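Local atomic coordinates of protein 1d10 (Caenorhabditis elegans, PDB entry 1T9F), a protein that is of unknown function but folds as a beta-trefoil of MIR repeats, related to SDF2 proteins, and carries a signal sequence in its natural form. Residues Ser51-Phe56 with Thr84-His89; Asp124-Leu127 with Gln131-Leu134. All coordinates share one frame; numbering follows the deposited sequence.

How the contacts relate
Both contacts belong to one beta-trefoil built from MIR repeats, and both segments of contact 1 precede those of contact 2 along the chain. They lie about 16 Å apart, centre to centre. Strand 53-57 of contact 1 and strand 131-136 of contact 2 are members of the same closed, six-stranded antiparallel barrel, while strand 85-89 belongs to the second sheet and residues 124-127 to the loop entering strand 131-136. Contact 1 therefore joins barrel to second sheet, close to the centre of the chain, whereas contact 2 lies farther out and fastens a loop to the barrel. The two touch where Ile55 CD1, on a side chain directed away from 84-89, packs on Trp126 CZ3 at 3.7 Å, so strand 53-57 has neighbours from both contacts.

Contact 1: residues Ser51-Phe56 with Thr84-His89; sequences SHWQIF and TFLHSH
Strand 53-56 and strand 85-89 are not paired through their backbones: the nearest CA atoms, those of Trp53 and Phe85, stand 8.8 Å apart, and side chains fill the distance. Phe56 and Phe85 form a T-shaped (edge-to-face) stack, with ring planes at 89° and centroids 5.3 Å apart. The far edge of Phe85, CE2 and CZ, points at one face of Phe56; CE2 comes 3.9 Å from Phe56 CG, and CZ sits over the middle of the ring. Phe85 reaches this position with its CG anti to the carbonyl carbon (chi1 -80°), which carries the ring across to Phe56. Beside this stack, Trp53 extends the six-membered end of its indole to Leu86, where CH2 meets the methyl CD1 at 4.1 Å and CZ3 lies near CB. The opposite end of the indole is tied down separately, NE1 donating a hydrogen bond to the carbonyl O of Leu24. Phe85 also packs on Arg76 and Lys78 of the neighbouring barrel strand 74-79, and Leu86 on Val102 of strand 100-105, so the contact bridges the trefoil's barrel and its second sheet. All four touching side chains are buried and meet through carbon alone, consistent with an attraction that rests on dispersion, exclusion of water and probably the weak polarity of the ring edge.

Contact 2: residues Asp124-Leu127 with Gln131-Leu134; sequences DEWL and QFKL
One face of the Phe132 ring receives the edge of the Trp126 indole, while Leu134 CG lies in the plane of the phenyl ring at its rim. The indole presents its NE1 and CZ2 side: CZ2 stands 3.5 Å from Phe132 CZ, displaced from the ring centre toward the rim, and NE1 approaches Phe132 CD1 at 3.6 Å. Seen from the tryptophan, the phenyl ring lies at its edge, with Phe132 CE1 in the indole plane. This is an edge-to-face pair, tilted rather than upright, for the five-membered ring of Trp126 and the phenyl ring are inclined at 66° with their centroids 4.8 Å apart. The NE1-CE2-CZ2 edge faces the phenyl ring, with the N-H slanting across it rather than aimed at its centre; the slightly positive indole rim probably suits the pi cloud. In the beta-trefoil, strand 131-136 is one of the six barrel strands, and the loop after strand 117-120 folds back so that Trp126 packs on Ile75, Val119 and Val174, probably near one end of the barrel. Backbone hydrogen bonds of Trp126 with Val7 and Ile69 hold the loop in place. Phe132 takes the first torsion that sets CG between the backbone N and the carbonyl carbon (chi1 63°), directing its ring toward the loop; Trp172 and Val174 of strand 172-175 also pack against this side chain. An alanine in place of Phe132 would remove the phenyl face and is likely to open a gap beside the NE1 and CZ2 edge of Trp126, giving the indole less to rest on. The backbone of Phe132 is hydrogen-bonded to that of Trp172, which joins this strand to its barrel neighbour.

Contact 1: residues Ser51-Phe56 with Thr84-His89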
ATOM      1  N   SER A  51       4.424   6.915  -7.886  1.00 10.93           N
ATOM      2  CA  SER A  51       3.276   6.792  -6.987  1.00 16.19           C
ATOM      3  C   SER A  51       2.245   5.832  -7.558  1.00 21.33           C
ATOM      4  O   SER A  51       1.138   5.705  -7.019  1.00 17.16           O
ATOM      5  CB  SER A  51       2.604   8.152  -6.751  1.00 22.74           C
ATOM      6  OG  SER A  51       3.467   9.032  -6.049  1.00 20.35           O
ATOM      7  N   HIS A  52       2.597   5.172  -8.659  1.00 15.32           N
ATOM      8  CA  HIS A  52       1.680   4.224  -9.277  1.00 15.60           C
ATOM      9  C   HIS A  52       1.925   2.804  -8.813  1.00 17.97           C
ATOM     10  O   HIS A  52       3.079   2.352  -8.732  1.00 15.73           O
ATOM     11  CB  HIS A  52       1.776   4.298 -10.799  1.00 20.63           C
ATOM     12  CG  HIS A  52       1.172   5.543 -11.361  1.00 29.15           C
ATOM     13  ND1 HIS A  52       1.811   6.762 -11.316  1.00 34.25           N
ATOM     14  CD2 HIS A  52      -0.049   5.778 -11.894  1.00 34.44           C
ATOM     15  CE1 HIS A  52       1.007   7.695 -11.794  1.00 32.66           C
ATOM     16  NE2 HIS A  52      -0.129   7.125 -12.149  1.00 36.38           N
ATOM     17  N   TRP A  53       0.826   2.118  -8.505  1.00 12.16           N
ATOM     18  CA  TRP A  53       0.860   0.740  -8.037  1.00 11.86           C
ATOM     19  C   TRP A  53      -0.094  -0.121  -8.848  1.00 14.14           C
ATOM     20  O   TRP A  53      -1.145   0.343  -9.290  1.00 21.98           O
ATOM     21  CB  TRP A  53       0.450   0.664  -6.567  1.00 17.14           C
ATOM     22  CG  TRP A  53       1.289   1.480  -5.663  1.00 10.73           C
ATOM     23  CD1 TRP A  53       1.206   2.827  -5.456  1.00 11.99           C
ATOM     24  CD2 TRP A  53       2.351   1.007  -4.839  1.00  6.42           C
ATOM     25  NE1 TRP A  53       2.160   3.222  -4.546  1.00 13.45           N
ATOM     26  CE2 TRP A  53       2.875   2.122  -4.152  1.00  9.57           C
ATOM     27  CE3 TRP A  53       2.916  -0.260  -4.611  1.00 15.25           C
ATOM     28  CZ2 TRP A  53       3.934   2.014  -3.248  1.00 12.29           C
ATOM     29  CZ3 TRP A  53       3.969  -0.370  -3.713  1.00 10.32           C
ATOM     30  CH2 TRP A  53       4.467   0.764  -3.041  1.00 12.75           C
ATOM     31  N   GLN A  54       0.262  -1.384  -9.034  1.00 17.71           N
ATOM     32  CA  GLN A  54      -0.594  -2.284  -9.783  1.00 14.84           C
ATOM     33  C   GLN A  54      -1.162  -3.366  -8.890  1.00 12.80           C
ATOM     34  O   GLN A  54      -0.437  -4.043  -8.160  1.00 14.15           O
ATOM     35  CB  GLN A  54       0.178  -2.926 -10.935  1.00 17.45           C
ATOM     36  CG  GLN A  54      -0.677  -3.858 -11.779  1.00 13.96           C
ATOM     37  CD  GLN A  54       0.009  -4.229 -13.072  1.00 24.58           C
ATOM     38  OE1 GLN A  54       1.222  -4.413 -13.104  1.00 19.66           O
ATOM     39  NE2 GLN A  54      -0.766  -4.351 -14.146  1.00 26.83           N
ATOM     40  N   ILE A  55      -2.474  -3.523  -8.947  1.00 15.05           N
ATOM     41  CA  ILE A  55      -3.150  -4.529  -8.148  1.00 13.28           C
ATOM     42  C   ILE A  55      -2.946  -5.918  -8.733  1.00 16.62           C
ATOM     43  O   ILE A  55      -3.236  -6.155  -9.908  1.00 18.18           O
ATOM     44  CB  ILE A  55      -4.657  -4.234  -8.062  1.00 20.34           C
ATOM     45  CG1 ILE A  55      -4.866  -2.857  -7.423  1.00 16.93           C
ATOM     46  CG2 ILE A  55      -5.354  -5.314  -7.241  1.00 25.84           C
ATOM     47  CD1 ILE A  55      -6.277  -2.402  -7.443  1.00 26.87           C
ATOM     48  N   PHE A  56      -2.428  -6.822  -7.901  1.00 18.79           N
ATOM     49  CA  PHE A  56      -2.181  -8.212  -8.277  1.00 17.95           C
ATOM     50  C   PHE A  56      -3.029  -9.140  -7.412  1.00 22.55           C
ATOM     51  O   PHE A  56      -3.400  -8.784  -6.293  1.00 16.92           O
ATOM     52  CB  PHE A  56      -0.712  -8.583  -8.047  1.00 18.01           C
ATOM     53  CG  PHE A  56       0.166  -8.392  -9.250  1.00 19.86           C
ATOM     54  CD1 PHE A  56       0.387  -7.129  -9.778  1.00 17.42           C
ATOM     55  CD2 PHE A  56       0.780  -9.485  -9.852  1.00 28.23           C
ATOM     56  CE1 PHE A  56       1.211  -6.952 -10.889  1.00 22.82           C
ATOM     57  CE2 PHE A  56       1.609  -9.319 -10.971  1.00 28.46           C
ATOM     58  CZ  PHE A  56       1.823  -8.050 -11.484  1.00 23.30           C
ATOM     59  N   THR A  84       8.850  -3.999  -7.335  1.00 17.98           N
ATOM     60  CA  THR A  84       8.730  -4.564  -5.998  1.00 19.89           C
ATOM     61  C   THR A  84       7.256  -4.663  -5.563  1.00 19.98           C
ATOM     62  O   THR A  84       6.357  -4.212  -6.281  1.00 15.58           O
ATOM     63  CB  THR A  84       9.463  -3.682  -4.984  1.00 18.62           C
ATOM     64  OG1 THR A  84       9.037  -2.329  -5.162  1.00 23.14           O
ATOM     65  CG2 THR A  84      10.977  -3.762  -5.173  1.00 22.72           C
ATOM     66  N   PHE A  85       7.019  -5.244  -4.388  1.00 17.92           N
ATOM     67  CA  PHE A  85       5.664  -5.382  -3.853  1.00 18.35           C
ATOM     68  C   PHE A  85       5.538  -4.770  -2.458  1.00 18.27           C
ATOM     69  O   PHE A  85       6.479  -4.815  -1.664  1.00 23.05           O
ATOM     70  CB  PHE A  85       5.247  -6.863  -3.783  1.00 22.41           C
ATOM     71  CG  PHE A  85       4.792  -7.435  -5.102  1.00 21.72           C
ATOM     72  CD1 PHE A  85       5.695  -8.048  -5.962  1.00 18.02           C
ATOM     73  CD2 PHE A  85       3.454  -7.344  -5.486  1.00 15.54           C
ATOM     74  CE1 PHE A  85       5.278  -8.563  -7.189  1.00 15.30           C
ATOM     75  CE2 PHE A  85       3.028  -7.853  -6.706  1.00 13.76           C
ATOM     76  CZ  PHE A  85       3.945  -8.468  -7.563  1.00 20.90           C
ATOM     77  N   LEU A  86       4.378  -4.188  -2.159  1.00 19.81           N
ATOM     78  CA  LEU A  86       4.153  -3.609  -0.842  1.00 12.06           C
ATOM     79  C   LEU A  86       4.326  -4.790   0.111  1.00 17.67           C
ATOM     80  O   LEU A  86       3.628  -5.804  -0.003  1.00 19.96           O
ATOM     81  CB  LEU A  86       2.736  -3.064  -0.744  1.00 16.62           C
ATOM     82  CG  LEU A  86       2.457  -2.222   0.491  1.00 15.69           C
ATOM     83  CD1 LEU A  86       3.351  -0.970   0.470  1.00 15.71           C
ATOM     84  CD2 LEU A  86       0.986  -1.846   0.513  1.00 13.78           C
ATOM     85  N   HIS A  87       5.229  -4.643   1.068  1.00 17.70           N
ATOM     86  CA  HIS A  87       5.564  -5.738   1.970  1.00 24.95           C
ATOM     87  C   HIS A  87       5.600  -5.353   3.439  1.00 22.73           C
ATOM     88  O   HIS A  87       5.842  -4.197   3.790  1.00 22.46           O
ATOM     89  CB  HIS A  87       6.948  -6.256   1.567  1.00 20.61           C
ATOM     90  CG  HIS A  87       7.338  -7.555   2.197  1.00 20.55           C
ATOM     91  ND1 HIS A  87       7.066  -8.774   1.612  1.00 22.75           N
ATOM     92  CD2 HIS A  87       8.045  -7.825   3.320  1.00 29.16           C
ATOM     93  CE1 HIS A  87       7.597  -9.738   2.344  1.00 23.47           C
ATOM     94  NE2 HIS A  87       8.197  -9.189   3.385  1.00 22.42           N
ATOM     95  N   SER A  88       5.336  -6.330   4.300  1.00 23.14           N
ATOM     96  CA  SER A  88       5.428  -6.094   5.729  1.00 21.91           C
ATOM     97  C   SER A  88       5.992  -7.328   6.411  1.00 27.58           C
ATOM     98  O   SER A  88       6.056  -8.412   5.823  1.00 20.45           O
ATOM     99  CB  SER A  88       4.092  -5.717   6.344  1.00 21.58           C
ATOM    100  OG  SER A  88       4.345  -4.934   7.505  1.00 20.62           O
ATOM    101  N   HIS A  89       6.400  -7.155   7.658  1.00 31.87           N
ATOM    102  CA  HIS A  89       7.028  -8.233   8.398  1.00 33.03           C
ATOM    103  C   HIS A  89       7.319  -7.781   9.817  1.00 33.58           C
ATOM    104  O   HIS A  89       6.932  -6.682  10.215  1.00 29.61           O
ATOM    105  CB  HIS A  89       8.323  -8.616   7.683  1.00 30.72           C
ATOM    106  CG  HIS A  89       9.048  -7.446   7.091  1.00 28.32           C
ATOM    107  ND1 HIS A  89      10.042  -7.586   6.148  1.00 27.84           N
ATOM    108  CD2 HIS A  89       8.921  -6.114   7.307  1.00 29.18           C
ATOM    109  CE1 HIS A  89      10.496  -6.392   5.809  1.00 32.72           C
ATOM    110  NE2 HIS A  89       9.831  -5.481   6.498  1.00 22.60           N
TER

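Contact 2: residues Asp124-Leu127 with Gln131-Leu134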
ATOM      1  N   ASP A 124     -19.437  -5.874  -0.835  1.00 57.49           N
ATOM      2  CA  ASP A 124     -18.524  -6.903  -1.298  1.00 67.33           C
ATOM      3  C   ASP A 124     -18.109  -6.722  -2.743  1.00 58.62           C
ATOM      4  O   ASP A 124     -18.403  -7.544  -3.606  1.00 70.78           O
ATOM      5  CB  ASP A 124     -19.114  -8.299  -1.089  1.00 77.12           C
ATOM      6  CG  ASP A 124     -18.034  -9.366  -0.995  1.00 84.59           C
ATOM      7  OD1 ASP A 124     -17.251  -9.491  -1.958  1.00 85.03           O
ATOM      8  OD2 ASP A 124     -17.958 -10.067   0.041  1.00 89.37           O
ATOM      9  N   GLU A 125     -17.417  -5.616  -2.988  1.00 54.21           N
ATOM     10  CA  GLU A 125     -16.903  -5.271  -4.298  1.00 52.06           C
ATOM     11  C   GLU A 125     -16.260  -3.896  -4.178  1.00 45.56           C
ATOM     12  O   GLU A 125     -16.944  -2.872  -4.121  1.00 34.20           O
ATOM     13  CB  GLU A 125     -18.018  -5.268  -5.348  1.00 54.27           C
ATOM     14  CG  GLU A 125     -17.591  -5.949  -6.639  1.00 55.72           C
ATOM     15  CD  GLU A 125     -18.753  -6.320  -7.537  1.00 58.85           C
ATOM     16  OE1 GLU A 125     -18.510  -7.033  -8.532  1.00 59.37           O
ATOM     17  OE2 GLU A 125     -19.901  -5.906  -7.256  1.00 59.38           O
ATOM     18  N   TRP A 126     -14.934  -3.907  -4.103  1.00 33.59           N
ATOM     19  CA  TRP A 126     -14.125  -2.708  -3.976  1.00 28.16           C
ATOM     20  C   TRP A 126     -14.538  -1.655  -4.991  1.00 30.22           C
ATOM     21  O   TRP A 126     -14.303  -1.818  -6.184  1.00 32.16           O
ATOM     22  CB  TRP A 126     -12.656  -3.081  -4.175  1.00 35.04           C
ATOM     23  CG  TRP A 126     -11.671  -2.038  -3.768  1.00 32.61           C
ATOM     24  CD1 TRP A 126     -11.939  -0.804  -3.245  1.00 36.35           C
ATOM     25  CD2 TRP A 126     -10.247  -2.144  -3.841  1.00 29.98           C
ATOM     26  NE1 TRP A 126     -10.763  -0.134  -2.989  1.00 36.35           N
ATOM     27  CE2 TRP A 126      -9.708  -0.934  -3.345  1.00 29.32           C
ATOM     28  CE3 TRP A 126      -9.372  -3.146  -4.280  1.00 26.81           C
ATOM     29  CZ2 TRP A 126      -8.331  -0.701  -3.277  1.00 25.27           C
ATOM     30  CZ3 TRP A 126      -8.001  -2.912  -4.212  1.00 18.38           C
ATOM     31  CH2 TRP A 126      -7.496  -1.697  -3.713  1.00 25.18           C
ATOM     32  N   LEU A 127     -15.156  -0.579  -4.508  1.00 28.93           N
ATOM     33  CA  LEU A 127     -15.604   0.513  -5.369  1.00 33.55           C
ATOM     34  C   LEU A 127     -14.568   1.635  -5.336  1.00 37.58           C
ATOM     35  O   LEU A 127     -14.030   1.973  -4.280  1.00 38.21           O
ATOM     36  CB  LEU A 127     -16.956   1.051  -4.888  1.00 36.54           C
ATOM     37  CG  LEU A 127     -18.110   0.059  -4.703  1.00 39.91           C
ATOM     38  CD1 LEU A 127     -19.298   0.779  -4.077  1.00 37.99           C
ATOM     39  CD2 LEU A 127     -18.496  -0.560  -6.038  1.00 38.87           C
ATOM     40  N   GLN A 131     -13.801   4.652   0.689  1.00 31.44           N
ATOM     41  CA  GLN A 131     -12.564   4.666   1.434  1.00 30.28           C
ATOM     42  C   GLN A 131     -12.375   3.221   1.846  1.00 32.33           C
ATOM     43  O   GLN A 131     -13.330   2.442   1.843  1.00 33.78           O
ATOM     44  CB  GLN A 131     -12.663   5.566   2.666  1.00 30.18           C
ATOM     45  CG  GLN A 131     -13.014   7.002   2.344  1.00 28.97           C
ATOM     46  CD  GLN A 131     -12.431   7.985   3.335  1.00 22.83           C
ATOM     47  OE1 GLN A 131     -12.287   7.685   4.517  1.00 30.20           O
ATOM     48  NE2 GLN A 131     -12.099   9.177   2.855  1.00 31.81           N
ATOM     49  N   PHE A 132     -11.149   2.858   2.194  1.00 20.93           N
ATOM     50  CA  PHE A 132     -10.866   1.494   2.582  1.00 24.48           C
ATOM     51  C   PHE A 132      -9.608   1.431   3.422  1.00 24.54           C
ATOM     52  O   PHE A 132      -8.877   2.412   3.543  1.00 23.90           O
ATOM     53  CB  PHE A 132     -10.669   0.627   1.328  1.00 24.29           C
ATOM     54  CG  PHE A 132      -9.491   1.045   0.472  1.00 21.96           C
ATOM     55  CD1 PHE A 132      -9.607   2.087  -0.447  1.00 31.49           C
ATOM     56  CD2 PHE A 132      -8.255   0.417   0.610  1.00 21.17           C
ATOM     57  CE1 PHE A 132      -8.504   2.500  -1.219  1.00 23.83           C
ATOM     58  CE2 PHE A 132      -7.152   0.822  -0.152  1.00 17.41           C
ATOM     59  CZ  PHE A 132      -7.276   1.862  -1.064  1.00 16.57           C
ATOM     60  N   LYS A 133      -9.374   0.272   4.019  1.00 20.08           N
ATOM     61  CA  LYS A 133      -8.168   0.054   4.790  1.00 21.94           C
ATOM     62  C   LYS A 133      -7.510  -1.172   4.172  1.00 21.91           C
ATOM     63  O   LYS A 133      -8.141  -1.907   3.399  1.00 22.08           O
ATOM     64  CB  LYS A 133      -8.493  -0.206   6.263  1.00 33.16           C
ATOM     65  CG  LYS A 133      -8.994   1.018   7.004  1.00 25.45           C
ATOM     66  CD  LYS A 133      -9.414   0.679   8.417  1.00 41.56           C
ATOM     67  CE  LYS A 133     -10.908   0.384   8.501  1.00 47.49           C
ATOM     68  NZ  LYS A 133     -11.737   1.600   8.241  1.00 48.62           N
ATOM     69  N   LEU A 134      -6.241  -1.379   4.486  1.00 15.13           N
ATOM     70  CA  LEU A 134      -5.512  -2.532   3.987  1.00 17.30           C
ATOM     71  C   LEU A 134      -4.864  -3.172   5.189  1.00 13.83           C
ATOM     72  O   LEU A 134      -4.021  -2.567   5.850  1.00 22.19           O
ATOM     73  CB  LEU A 134      -4.438  -2.126   2.976  1.00 16.98           C
ATOM     74  CG  LEU A 134      -4.884  -1.750   1.563  1.00 20.49           C
ATOM     75  CD1 LEU A 134      -3.650  -1.325   0.759  1.00 20.54           C
ATOM     76  CD2 LEU A 134      -5.574  -2.929   0.886  1.00 19.18           C
TER